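Local coordinates for phosphoglycerol transferase GacH (Streptococcus pyogenes MGAS5005, PDB 6DGM), which probably transfers glycerol phosphate onto a streptococcal rhamnose polysaccharide through this metal-binding, apparently catalytic domain of the alkaline phosphatase clan, at residues A37-I42 / T322-S327; I136-A141 / K183-N188; N188-I193 / T257-P262; T264-G269 / A316-H321. All blocks are in the same frame, centred on the assembly; numbering follows the deposited sequence.

Contact 1 of 4, residues A37-I42 / T322-S327; sequences ADQTVI and TDSKVS. With CA (calcium ion), chain E.
Gln39 lies against Thr322 and Ser324 of the Schellman motif that closes helix 314-321, beside a calcium site. The domain belongs to the alkaline phosphatase clan, and Gln39 comes just before strand 40-46 of its mixed sheet. The chain of Gln39 bends at chi2 (-80°), and its amide end reaches the turn. On one branch, OE1 of Gln39 is 4.2 Å from CB of Thr322. On the other, NE2 of Gln39 is 4.0 Å from OG of Ser324. This is too long for a hydrogen bond; Gln39 NE2 is instead hydrogen-bonded to the backbone oxygen of Asn35. The amide therefore meets the turn through van der Waals contact.

The turn fixes its own hydroxyls. Ser324 OG donates to Thr322 OG1 at 2.8 Å. Thr322 OG1 is also hydrogen-bonded to Leu318 O in the last turn of the helix. Two partners thus hold this buried oxygen. Thr322 O is hydrogen-bonded to Asn34 ND2, which ties the turn to the loop before Gln39.

Asp323 has the positive phi of the motif. Its chi1 of -154° carries the carboxylate away from Gln39 and out to the calcium. Asp31 O completes the protein part of the calcium shell. One carboxylate oxygen, Asp323 OD1, binds the calcium at 2.4 Å. The other, Asp323 OD2, accepts from water 1 at 2.8 Å, and that same water ligates the calcium at 2.5 Å.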
loop_
_atom_site.group_PDB
_atom_site.type_symbol
_atom_site.label_atom_id
_atom_site.label_comp_id
_atom_site.label_asym_id
_atom_site.label_seq_id
_atom_site.Cartn_x
_atom_site.Cartn_y
_atom_site.Cartn_z
ATOM N N ALA A 37 -6.890 -17.042 -0.973
ATOM C CA ALA A 37 -8.333 -16.902 -1.117
ATOM C C ALA A 37 -9.109 -17.370 0.110
ATOM O O ALA A 37 -10.330 -17.192 0.147
ATOM C CB ALA A 37 -8.811 -17.679 -2.346
ATOM N N ASP A 38 -8.440 -17.949 1.107
ATOM C CA ASP A 38 -9.066 -18.266 2.385
ATOM C C ASP A 38 -8.974 -17.118 3.383
ATOM O O ASP A 38 -9.515 -17.222 4.484
ATOM C CB ASP A 38 -8.419 -19.502 3.021
ATOM C CG ASP A 38 -8.678 -20.771 2.251
ATOM O OD1 ASP A 38 -9.699 -20.866 1.535
ATOM O OD2 ASP A 38 -7.857 -21.693 2.397
ATOM N N GLN A 39 -8.286 -16.041 3.034
ATOM C CA GLN A 39 -8.097 -14.899 3.906
ATOM C C GLN A 39 -8.909 -13.733 3.357
ATOM O O GLN A 39 -8.902 -13.472 2.147
ATOM C CB GLN A 39 -6.634 -14.413 3.902
ATOM C CG GLN A 39 -5.585 -15.437 3.560
ATOM C CD GLN A 39 -5.241 -16.325 4.726
ATOM O OE1 GLN A 39 -5.236 -15.884 5.876
ATOM N NE2 GLN A 39 -4.948 -17.587 4.437
ATOM N N THR A 40 -9.563 -12.997 4.245
ATOM C CA THR A 40 -10.056 -11.668 3.903
ATOM C C THR A 40 -8.926 -10.674 4.126
ATOM O O THR A 40 -8.222 -10.730 5.136
ATOM C CB THR A 40 -11.290 -11.328 4.729
ATOM O OG1 THR A 40 -12.408 -12.027 4.155
ATOM C CG2 THR A 40 -11.573 -9.823 4.773
ATOM N N VAL A 41 -8.715 -9.815 3.149
ATOM C CA VAL A 41 -7.549 -8.946 3.097
ATOM C C VAL A 41 -8.025 -7.515 2.915
ATOM O O VAL A 41 -8.891 -7.245 2.070
ATOM C CB VAL A 41 -6.592 -9.364 1.965
ATOM C CG1 VAL A 41 -5.548 -8.307 1.774
ATOM C CG2 VAL A 41 -5.960 -10.734 2.302
ATOM N N ILE A 42 -7.474 -6.614 3.726
ATOM C CA ILE A 42 -7.800 -5.192 3.703
ATOM C C ILE A 42 -6.514 -4.421 3.433
ATOM O O ILE A 42 -5.576 -4.488 4.234
ATOM C CB ILE A 42 -8.420 -4.736 5.031
ATOM C CG1 ILE A 42 -9.721 -5.497 5.316
ATOM C CG2 ILE A 42 -8.666 -3.230 4.988
ATOM C CD1 ILE A 42 -10.157 -5.446 6.780
ATOM N N THR A 322 1.080 -14.400 5.694
ATOM C CA THR A 322 -0.009 -15.342 5.851
ATOM C C THR A 322 0.360 -16.768 5.454
ATOM O O THR A 322 -0.511 -17.640 5.504
ATOM C CB THR A 322 -1.221 -14.904 5.029
ATOM O OG1 THR A 322 -0.899 -14.898 3.635
ATOM C CG2 THR A 322 -1.679 -13.523 5.463
ATOM N N ASP A 323 1.609 -17.020 5.052
ATOM C CA ASP A 323 2.072 -18.361 4.655
ATOM C C ASP A 323 1.234 -18.938 3.513
ATOM O O ASP A 323 0.908 -20.129 3.489
ATOM C CB ASP A 323 2.117 -19.313 5.855
ATOM C CG ASP A 323 3.125 -20.428 5.677
ATOM O OD1 ASP A 323 4.242 -20.140 5.195
ATOM O OD2 ASP A 323 2.804 -21.576 6.040
ATOM N N SER A 324 0.892 -18.085 2.547
ATOM C CA SER A 324 0.049 -18.472 1.424
ATOM C C SER A 324 0.877 -18.872 0.207
ATOM O O SER A 324 1.928 -18.286 -0.069
ATOM C CB SER A 324 -0.879 -17.314 1.043
ATOM O OG SER A 324 -1.788 -17.077 2.098
ATOM N N LYS A 325 0.387 -19.871 -0.519
ATOM C CA LYS A 325 1.040 -20.333 -1.728
ATOM C C LYS A 325 1.030 -19.253 -2.805
ATOM O O LYS A 325 0.081 -18.472 -2.930
ATOM C CB LYS A 325 0.337 -21.590 -2.227
ATOM C CG LYS A 325 0.478 -22.772 -1.285
ATOM C CD LYS A 325 -0.402 -23.930 -1.742
ATOM C CE LYS A 325 -0.513 -25.019 -0.670
ATOM N NZ LYS A 325 0.793 -25.655 -0.401
ATOM N N VAL A 326 2.094 -19.245 -3.612
ATOM C CA VAL A 326 2.332 -18.185 -4.583
ATOM C C VAL A 326 2.127 -18.686 -6.004
ATOM O O VAL A 326 2.262 -19.880 -6.299
ATOM C CB VAL A 326 3.736 -17.548 -4.430
ATOM C CG1 VAL A 326 3.875 -16.882 -3.078
ATOM C CG2 VAL A 326 4.838 -18.584 -4.642
ATOM N N SER A 327 1.804 -17.756 -6.887
ATOM C CA SER A 327 1.965 -17.960 -8.317
ATOM C C SER A 327 3.418 -17.704 -8.705
ATOM O O SER A 327 4.190 -17.115 -7.934
ATOM C CB SER A 327 1.104 -16.952 -9.070
ATOM O OG SER A 327 1.492 -15.631 -8.689
HETATM CA CA CA E . 5.899 -21.674 6.051
HETATM O O HOH W 1 4.599 -23.698 6.588
HETATM O O HOH W 2 7.444 -20.639 4.108
HETATM O O HOH W 3 7.983 -23.071 7.125
#

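Contact 2 of 4, residues I136-A141 / K183-N188; sequences IAMHPA and KTVYNN. With 1GP (sn-glycerol-1-phosphate), chain D.
Met138 and Pro140 touch Val185 and Asn188 of helix 182-192. The methyl of Met138 does most of the work. Its CE is 3.7 Å from the backbone oxygen of Val185 and 3.8 Å from CB of Asn188. The chain of Met138 is extended at chi2 and then bends at chi3 (52°), which brings the methyl onto the helix. Further along, CG of Pro140 is 3.8 Å from CG2 of Val185, and these two side chains cross at about a right angle.

Behind them, Asn188 is fixed within its helix. Asn188 ND2 donates to Thr184 O at 2.8 Å, nearly straight at 171°. Asn188 N reaches the same oxygen from the opposite face of its carbonyl plane. Asn188 OD1 is hydrogen-bonded to Lys171 N. The amide of Asn188 is thus held at both ends.

This is a helix packed on a parallel part of the central sheet, with strand 135-139 lying between strands 159-162 and 200-204. The end of that strand leads into the pocket for sn-glycerol-1-phosphate. Pro140 centres an inverse gamma turn, in which Ala141 N donates to His139 O at 2.8 Å.

His139 points away from the helix. Its NE2 is hydrogen-bonded to O2 of the ligand at 2.7 Å, and O2 lies at the ring edge, near the ring plane. His139 ND1 is hydrogen-bonded to Ile204 O, which steadies the ring from its other nitrogen. Arg148, Asn145 and His209 also bind the ligand.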
loop_
_atom_site.group_PDB
_atom_site.type_symbol
_atom_site.label_atom_id
_atom_site.label_comp_id
_atom_site.label_asym_id
_atom_site.label_seq_id
_atom_site.Cartn_x
_atom_site.Cartn_y
_atom_site.Cartn_z
ATOM N N ILE A 136 -14.240 -4.871 -2.756
ATOM C CA ILE A 136 -14.849 -3.635 -2.278
ATOM C C ILE A 136 -13.790 -2.551 -2.192
ATOM O O ILE A 136 -12.751 -2.757 -1.562
ATOM C CB ILE A 136 -15.503 -3.840 -0.892
ATOM C CG1 ILE A 136 -16.590 -4.917 -0.970
ATOM C CG2 ILE A 136 -16.017 -2.492 -0.340
ATOM C CD1 ILE A 136 -17.147 -5.353 0.397
ATOM N N ALA A 137 -14.053 -1.393 -2.816
ATOM C CA ALA A 137 -13.220 -0.211 -2.672
ATOM C C ALA A 137 -13.950 0.855 -1.865
ATOM O O ALA A 137 -15.174 0.919 -1.876
ATOM C CB ALA A 137 -12.838 0.373 -4.057
ATOM N N MET A 138 -13.184 1.689 -1.163
ATOM C CA MET A 138 -13.749 2.723 -0.304
ATOM C C MET A 138 -12.843 3.939 -0.278
ATOM O O MET A 138 -11.648 3.803 -0.007
ATOM C CB MET A 138 -13.874 2.198 1.133
ATOM C CG MET A 138 -14.700 0.953 1.232
ATOM S SD MET A 138 -14.739 0.245 2.912
ATOM C CE MET A 138 -15.212 1.609 3.832
ATOM N N HIS A 139 -13.419 5.125 -0.506
ATOM C CA HIS A 139 -12.662 6.373 -0.421
ATOM C C HIS A 139 -13.602 7.553 -0.200
ATOM O O HIS A 139 -14.483 7.795 -1.032
ATOM C CB HIS A 139 -11.888 6.606 -1.715
ATOM C CG HIS A 139 -11.144 7.910 -1.747
ATOM N ND1 HIS A 139 -10.217 8.259 -0.788
ATOM C CD2 HIS A 139 -11.154 8.925 -2.646
ATOM C CE1 HIS A 139 -9.692 9.435 -1.092
ATOM N NE2 HIS A 139 -10.259 9.867 -2.206
ATOM N N PRO A 140 -13.465 8.317 0.908
ATOM C CA PRO A 140 -14.436 9.397 1.164
ATOM C C PRO A 140 -14.123 10.690 0.408
ATOM O O PRO A 140 -13.856 11.740 0.986
ATOM C CB PRO A 140 -14.396 9.542 2.689
ATOM C CG PRO A 140 -13.187 8.889 3.160
ATOM C CD PRO A 140 -12.655 7.987 2.101
ATOM N N ALA A 141 -14.188 10.606 -0.914
ATOM C CA ALA A 141 -14.182 11.776 -1.789
ATOM C C ALA A 141 -14.904 11.344 -3.061
ATOM O O ALA A 141 -15.698 10.396 -3.036
ATOM C CB ALA A 141 -12.753 12.292 -2.013
ATOM N N LYS A 183 -12.549 7.053 11.793
ATOM C CA LYS A 183 -13.558 6.245 12.480
ATOM C C LYS A 183 -14.690 5.877 11.528
ATOM O O LYS A 183 -15.137 4.722 11.496
ATOM C CB LYS A 183 -14.098 6.995 13.697
ATOM C CG LYS A 183 -15.208 6.278 14.454
ATOM C CD LYS A 183 -15.611 7.114 15.665
ATOM C CE LYS A 183 -16.668 6.417 16.488
ATOM N NZ LYS A 183 -16.976 7.217 17.721
ATOM N N THR A 184 -15.174 6.850 10.743
ATOM C CA THR A 184 -16.217 6.563 9.767
ATOM C C THR A 184 -15.762 5.477 8.806
ATOM O O THR A 184 -16.504 4.520 8.531
ATOM C CB THR A 184 -16.580 7.820 8.988
ATOM O OG1 THR A 184 -17.188 8.776 9.865
ATOM C CG2 THR A 184 -17.559 7.507 7.876
ATOM N N VAL A 185 -14.544 5.620 8.268
ATOM C CA VAL A 185 -14.044 4.624 7.318
ATOM C C VAL A 185 -13.982 3.244 7.969
ATOM O O VAL A 185 -14.488 2.246 7.422
ATOM C CB VAL A 185 -12.682 5.063 6.758
ATOM C CG1 VAL A 185 -12.087 3.972 5.899
ATOM C CG2 VAL A 185 -12.846 6.357 5.954
ATOM N N TYR A 186 -13.363 3.163 9.152
ATOM C CA TYR A 186 -13.194 1.875 9.815
ATOM C C TYR A 186 -14.538 1.227 10.113
ATOM O O TYR A 186 -14.708 0.017 9.915
ATOM C CB TYR A 186 -12.402 2.066 11.107
ATOM C CG TYR A 186 -10.945 2.457 10.945
ATOM C CD1 TYR A 186 -10.206 2.036 9.856
ATOM C CD2 TYR A 186 -10.310 3.240 11.893
ATOM C CE1 TYR A 186 -8.879 2.390 9.719
ATOM C CE2 TYR A 186 -8.994 3.585 11.769
ATOM C CZ TYR A 186 -8.278 3.149 10.678
ATOM O OH TYR A 186 -6.952 3.489 10.558
ATOM N N ASN A 187 -15.516 2.012 10.576
ATOM C CA ASN A 187 -16.799 1.430 10.935
ATOM C C ASN A 187 -17.573 1.000 9.701
ATOM O O ASN A 187 -18.331 0.023 9.753
ATOM C CB ASN A 187 -17.576 2.386 11.825
ATOM C CG ASN A 187 -17.098 2.317 13.262
ATOM O OD1 ASN A 187 -16.497 1.317 13.676
ATOM N ND2 ASN A 187 -17.377 3.349 14.031
ATOM N N ASN A 188 -17.353 1.673 8.577
ATOM C CA ASN A 188 -17.957 1.219 7.328
ATOM C C ASN A 188 -17.300 -0.062 6.814
ATOM O O ASN A 188 -17.984 -0.916 6.250
ATOM C CB ASN A 188 -17.946 2.337 6.300
ATOM C CG ASN A 188 -19.141 3.243 6.434
ATOM O OD1 ASN A 188 -20.165 3.040 5.776
ATOM N ND2 ASN A 188 -19.047 4.233 7.325
HETATM C C3 1GP D . -8.164 12.367 -2.962
HETATM O O3 1GP D . -6.732 10.404 -2.751
HETATM C C2 1GP D . -6.803 11.762 -3.231
HETATM O O2 1GP D . -9.195 11.781 -3.753
HETATM C C1 1GP D . -5.704 12.595 -2.588
HETATM O O1P 1GP D . -4.422 12.209 -3.094
HETATM O O2P 1GP D . -2.610 12.939 -1.290
HETATM O O3P 1GP D . -2.151 12.784 -3.876
HETATM O O4P 1GP D . -3.636 14.616 -2.919
HETATM P P 1GP D . -3.144 13.146 -2.749
#

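Contact 3 of 4, residues N188-I193 / T257-P262; sequences NILSLI and TQINKP
Ile259 reaches from the loop after helix 229-257 to Ile193 and Leu190 at the end of helix 182-192. At CB its chain divides. The short branch, CG2 of Ile259, lies 4.1 Å from CG2 of Ile193. The long branch leaves through CG1, which is anti to the carbonyl carbon (chi1 -57°). An extended chi2 (179°) puts CD1 of Ile259 at the far end of a straight arm. This methyl makes the closest approach, 3.9 Å to CG2 of Ile193. It is also 4.0 Å from CD1 of Ile193, and so meets both branches of that residue. One turn back, in the helix, CD2 of Leu190 is 4.3 Å from the same Ile259 methyl.

Both segments lie where a helix runs out. Ile193 leaves the helix through weak bonds from its N to Ile189 O and Leu190 O. Ser191 OG donates back to Asn188 O at 2.9 Å. On the other segment, Asn260 centres an inverse gamma turn closed by a weak Lys261 N to Ile259 O bond.

Other apolar groups extend the patch: Leu256 touches Leu190 and Ile193, Phe201 backs Ile193, and Pro195 touches Ile259. The contact joins the C-terminal end of helix 182-192 to the loop between helix 229-257 and strand 263-269, near the surface and away from the metal and ligand sites. With only methyl groups meeting, it rests on dispersion and the exclusion of water.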
loop_
_atom_site.group_PDB
_atom_site.type_symbol
_atom_site.label_atom_id
_atom_site.label_comp_id
_atom_site.label_asym_id
_atom_site.label_seq_id
_atom_site.Cartn_x
_atom_site.Cartn_y
_atom_site.Cartn_z
ATOM N N ASN A 188 -17.353 1.673 8.577
ATOM C CA ASN A 188 -17.957 1.219 7.328
ATOM C C ASN A 188 -17.300 -0.062 6.814
ATOM O O ASN A 188 -17.984 -0.916 6.250
ATOM C CB ASN A 188 -17.946 2.337 6.300
ATOM C CG ASN A 188 -19.141 3.243 6.434
ATOM O OD1 ASN A 188 -20.165 3.040 5.776
ATOM N ND2 ASN A 188 -19.047 4.233 7.325
ATOM N N ILE A 189 -15.981 -0.229 6.996
ATOM C CA ILE A 189 -15.375 -1.530 6.699
ATOM C C ILE A 189 -16.035 -2.616 7.543
ATOM O O ILE A 189 -16.484 -3.646 7.028
ATOM C CB ILE A 189 -13.862 -1.508 6.951
ATOM C CG1 ILE A 189 -13.161 -0.504 6.028
ATOM C CG2 ILE A 189 -13.262 -2.929 6.738
ATOM C CD1 ILE A 189 -11.744 -0.275 6.437
ATOM N N LEU A 190 -16.104 -2.392 8.856
ATOM C CA LEU A 190 -16.635 -3.408 9.762
ATOM C C LEU A 190 -18.056 -3.816 9.388
ATOM O O LEU A 190 -18.410 -4.997 9.475
ATOM C CB LEU A 190 -16.583 -2.904 11.203
ATOM C CG LEU A 190 -15.184 -2.745 11.796
ATOM C CD1 LEU A 190 -15.249 -2.042 13.158
ATOM C CD2 LEU A 190 -14.456 -4.074 11.918
ATOM N N SER A 191 -18.890 -2.852 8.971
ATOM C CA SER A 191 -20.266 -3.167 8.619
ATOM C C SER A 191 -20.381 -3.985 7.334
ATOM O O SER A 191 -21.436 -4.579 7.083
ATOM C CB SER A 191 -21.076 -1.877 8.478
ATOM O OG SER A 191 -20.690 -1.180 7.311
ATOM N N LEU A 192 -19.339 -4.013 6.508
ATOM C CA LEU A 192 -19.381 -4.765 5.263
ATOM C C LEU A 192 -18.677 -6.110 5.356
ATOM O O LEU A 192 -18.839 -6.940 4.448
ATOM C CB LEU A 192 -18.746 -3.950 4.141
ATOM C CG LEU A 192 -19.485 -2.677 3.737
ATOM C CD1 LEU A 192 -18.645 -1.852 2.749
ATOM C CD2 LEU A 192 -20.816 -3.017 3.142
ATOM N N ILE A 193 -17.913 -6.354 6.424
ATOM C CA ILE A 193 -17.239 -7.643 6.567
ATOM C C ILE A 193 -18.277 -8.735 6.748
ATOM O O ILE A 193 -19.167 -8.649 7.609
ATOM C CB ILE A 193 -16.220 -7.624 7.715
ATOM C CG1 ILE A 193 -15.038 -6.729 7.325
ATOM C CG2 ILE A 193 -15.724 -9.050 8.013
ATOM C CD1 ILE A 193 -14.062 -6.454 8.449
ATOM N N THR A 257 -10.419 -8.694 15.709
ATOM C CA THR A 257 -10.060 -9.919 16.422
ATOM C C THR A 257 -11.288 -10.721 16.848
ATOM O O THR A 257 -11.173 -11.917 17.125
ATOM C CB THR A 257 -9.211 -9.667 17.675
ATOM O OG1 THR A 257 -9.981 -8.983 18.673
ATOM C CG2 THR A 257 -7.981 -8.873 17.353
ATOM N N GLN A 258 -12.450 -10.075 16.913
ATOM C CA GLN A 258 -13.679 -10.722 17.343
ATOM C C GLN A 258 -14.494 -11.285 16.189
ATOM O O GLN A 258 -15.568 -11.843 16.430
ATOM C CB GLN A 258 -14.547 -9.734 18.133
ATOM C CG GLN A 258 -13.855 -9.120 19.341
ATOM C CD GLN A 258 -13.353 -10.155 20.320
ATOM O OE1 GLN A 258 -14.090 -11.065 20.723
ATOM N NE2 GLN A 258 -12.089 -10.034 20.706
ATOM N N ILE A 259 -14.005 -11.186 14.952
ATOM C CA ILE A 259 -14.697 -11.733 13.791
ATOM C C ILE A 259 -14.129 -13.108 13.475
ATOM O O ILE A 259 -12.909 -13.274 13.353
ATOM C CB ILE A 259 -14.559 -10.795 12.577
ATOM C CG1 ILE A 259 -15.107 -9.406 12.927
ATOM C CG2 ILE A 259 -15.254 -11.413 11.361
ATOM C CD1 ILE A 259 -14.993 -8.369 11.792
ATOM N N ASN A 260 -15.019 -14.085 13.304
ATOM C CA ASN A 260 -14.623 -15.474 13.072
ATOM C C ASN A 260 -14.353 -15.706 11.584
ATOM O O ASN A 260 -15.084 -16.414 10.882
ATOM C CB ASN A 260 -15.693 -16.421 13.596
ATOM C CG ASN A 260 -15.269 -17.847 13.494
ATOM O OD1 ASN A 260 -14.076 -18.133 13.419
ATOM N ND2 ASN A 260 -16.234 -18.762 13.489
ATOM N N LYS A 261 -13.245 -15.119 11.121
ATOM C CA LYS A 261 -12.763 -15.212 9.744
ATOM C C LYS A 261 -11.306 -14.781 9.779
ATOM O O LYS A 261 -10.997 -13.781 10.443
ATOM C CB LYS A 261 -13.543 -14.243 8.840
ATOM C CG LYS A 261 -13.035 -14.167 7.398
ATOM C CD LYS A 261 -13.389 -15.419 6.584
ATOM C CE LYS A 261 -12.686 -15.402 5.229
ATOM N NZ LYS A 261 -13.005 -16.625 4.428
ATOM N N PRO A 262 -10.388 -15.476 9.099
ATOM C CA PRO A 262 -9.012 -14.957 9.020
ATOM C C PRO A 262 -8.989 -13.659 8.221
ATOM O O PRO A 262 -9.436 -13.619 7.068
ATOM C CB PRO A 262 -8.222 -16.078 8.329
ATOM C CG PRO A 262 -9.212 -17.095 7.903
ATOM C CD PRO A 262 -10.517 -16.835 8.549
#

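Contact 4 of 4, residues T264-G269 / A316-H321; sequences TVVFYG and AALFEH
Apolar contacts carry the meeting of Thr264 and Val266 with Leu318. The methyl CD1 of Leu318 is the common partner. It is 3.5 Å from CG2 of Thr264, a close approach for two methyl groups. The same CD1 of Leu318 lies 4.2 Å from CG2 of Val266. The chi1 (165°) and chi2 (75°) of Leu318 together carry CD1 to these two residues. Thr264 and Leu318 lie alongside each other, pointing opposite ways. CG2 of Thr264 also comes within 4.4 Å of CD2 of His321, and meets that ring obliquely.

The polar groups of Thr264 and His321 bond outside the two segments. Thr264 OG1 is hydrogen-bonded to Ser297 OG on strand 290-297. His321 uses both ring nitrogens: NE2 is hydrogen-bonded to Asn301 OD1 and ND1 to Thr76 OG1. These two bonds hold the buried imidazole in its rotation. Within the helix, His321 N donates to Ala317 O at 2.8 Å.

The contact is a helix lying on one face of the central sheet of this alkaline phosphatase-like domain. The axes of segments 264-269 and 316-321 approach to 10.1 Å and run at 142°, closer to antiparallel than to parallel. Strand 263-269 lies between strands 40-46 and 290-297. Leu318 also touches Tyr43 of the first, and Ala317 touches Ile295 of the second. Helix 328-339 packs on Ala316 and Ala317.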
loop_
_atom_site.group_PDB
_atom_site.type_symbol
_atom_site.label_atom_id
_atom_site.label_comp_id
_atom_site.label_asym_id
_atom_site.label_seq_id
_atom_site.Cartn_x
_atom_site.Cartn_y
_atom_site.Cartn_z
ATOM N N THR A 264 -6.465 -10.182 7.307
ATOM C CA THR A 264 -5.156 -9.530 7.371
ATOM C C THR A 264 -5.276 -8.121 6.810
ATOM O O THR A 264 -5.935 -7.909 5.793
ATOM C CB THR A 264 -4.077 -10.342 6.639
ATOM O OG1 THR A 264 -3.918 -11.612 7.285
ATOM C CG2 THR A 264 -2.727 -9.638 6.678
ATOM N N VAL A 265 -4.673 -7.171 7.514
ATOM C CA VAL A 265 -4.663 -5.760 7.144
ATOM C C VAL A 265 -3.241 -5.382 6.745
ATOM O O VAL A 265 -2.288 -5.628 7.498
ATOM C CB VAL A 265 -5.117 -4.872 8.314
ATOM C CG1 VAL A 265 -5.054 -3.404 7.926
ATOM C CG2 VAL A 265 -6.529 -5.248 8.796
ATOM N N VAL A 266 -3.103 -4.776 5.569
ATOM C CA VAL A 266 -1.876 -4.114 5.145
ATOM C C VAL A 266 -2.133 -2.620 5.317
ATOM O O VAL A 266 -2.939 -2.041 4.591
ATOM C CB VAL A 266 -1.522 -4.446 3.692
ATOM C CG1 VAL A 266 -0.243 -3.731 3.287
ATOM C CG2 VAL A 266 -1.390 -5.959 3.485
ATOM N N PHE A 267 -1.485 -2.008 6.302
ATOM C CA PHE A 267 -1.735 -0.631 6.707
ATOM C C PHE A 267 -0.480 0.172 6.420
ATOM O O PHE A 267 0.612 -0.227 6.820
ATOM C CB PHE A 267 -2.007 -0.618 8.218
ATOM C CG PHE A 267 -2.328 0.732 8.775
ATOM C CD1 PHE A 267 -1.308 1.598 9.132
ATOM C CD2 PHE A 267 -3.644 1.125 8.968
ATOM C CE1 PHE A 267 -1.587 2.846 9.655
ATOM C CE2 PHE A 267 -3.931 2.387 9.503
ATOM C CZ PHE A 267 -2.891 3.240 9.842
ATOM N N TYR A 268 -0.630 1.326 5.762
ATOM C CA TYR A 268 0.551 2.099 5.411
ATOM C C TYR A 268 0.175 3.550 5.161
ATOM O O TYR A 268 -0.924 3.847 4.685
ATOM C CB TYR A 268 1.267 1.524 4.167
ATOM C CG TYR A 268 0.487 1.689 2.877
ATOM C CD1 TYR A 268 -0.581 0.853 2.570
ATOM C CD2 TYR A 268 0.832 2.681 1.956
ATOM C CE1 TYR A 268 -1.286 0.997 1.390
ATOM C CE2 TYR A 268 0.127 2.834 0.768
ATOM C CZ TYR A 268 -0.920 1.990 0.491
ATOM O OH TYR A 268 -1.599 2.148 -0.694
ATOM N N GLY A 269 1.108 4.446 5.470
ATOM C CA GLY A 269 0.976 5.809 4.998
ATOM C C GLY A 269 1.521 5.923 3.586
ATOM O O GLY A 269 2.557 5.346 3.234
ATOM N N ALA A 316 3.655 -9.442 -2.055
ATOM C CA ALA A 316 4.573 -10.529 -1.733
ATOM C C ALA A 316 4.740 -10.668 -0.226
ATOM O O ALA A 316 4.795 -11.785 0.309
ATOM C CB ALA A 316 5.919 -10.303 -2.403
ATOM N N ALA A 317 4.820 -9.540 0.477
ATOM C CA ALA A 317 4.955 -9.604 1.924
ATOM C C ALA A 317 3.703 -10.162 2.574
ATOM O O ALA A 317 3.788 -10.841 3.603
ATOM C CB ALA A 317 5.289 -8.231 2.483
ATOM N N LEU A 318 2.538 -9.891 1.982
ATOM C CA LEU A 318 1.282 -10.422 2.503
ATOM C C LEU A 318 1.230 -11.935 2.352
ATOM O O LEU A 318 0.812 -12.652 3.272
ATOM C CB LEU A 318 0.107 -9.765 1.767
ATOM C CG LEU A 318 -1.266 -10.426 1.914
ATOM C CD1 LEU A 318 -1.821 -10.105 3.294
ATOM C CD2 LEU A 318 -2.225 -9.993 0.831
ATOM N N PHE A 319 1.616 -12.439 1.181
ATOM C CA PHE A 319 1.673 -13.886 1.003
ATOM C C PHE A 319 2.615 -14.523 2.016
ATOM O O PHE A 319 2.306 -15.574 2.590
ATOM C CB PHE A 319 2.125 -14.234 -0.414
ATOM C CG PHE A 319 1.014 -14.235 -1.441
ATOM C CD1 PHE A 319 0.528 -13.052 -1.970
ATOM C CD2 PHE A 319 0.476 -15.428 -1.892
ATOM C CE1 PHE A 319 -0.484 -13.067 -2.928
ATOM C CE2 PHE A 319 -0.534 -15.447 -2.828
ATOM C CZ PHE A 319 -1.021 -14.274 -3.349
ATOM N N GLU A 320 3.781 -13.910 2.242
ATOM C CA GLU A 320 4.721 -14.481 3.200
ATOM C C GLU A 320 4.148 -14.444 4.613
ATOM O O GLU A 320 4.237 -15.429 5.361
ATOM C CB GLU A 320 6.047 -13.732 3.148
ATOM C CG GLU A 320 7.103 -14.346 4.039
ATOM C CD GLU A 320 8.309 -13.464 4.204
ATOM O OE1 GLU A 320 8.137 -12.225 4.363
ATOM O OE2 GLU A 320 9.424 -14.007 4.175
ATOM N N HIS A 321 3.570 -13.306 5.004
ATOM C CA HIS A 321 3.067 -13.160 6.367
ATOM C C HIS A 321 1.971 -14.175 6.656
ATOM O O HIS A 321 1.930 -14.765 7.741
ATOM C CB HIS A 321 2.560 -11.726 6.605
ATOM C CG HIS A 321 2.059 -11.500 7.991
ATOM N ND1 HIS A 321 2.906 -11.283 9.055
ATOM C CD2 HIS A 321 0.805 -11.507 8.498
ATOM C CE1 HIS A 321 2.193 -11.164 10.164
ATOM N NE2 HIS A 321 0.915 -11.289 9.852
#

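From the N terminus, the chain enters the central sheet through 37-42. Contact 1 closes the longest loop when 322-327 returns beside it, and the other three contacts nest inside that loop. Contact 2 comes first, tying strand 135-139 to helix 182-192. Contact 3 follows in series and shares Asn188 with it; it joins the end of that helix to the loop after helix 229-257. Contact 4 begins just beyond, setting helix 314-321 on strand 263-269. No loops cross. Pro262 and Thr264 bond to Thr40, so contacts 3 and 4 both meet contact 1 along neighbouring strands 40-46 and 263-269.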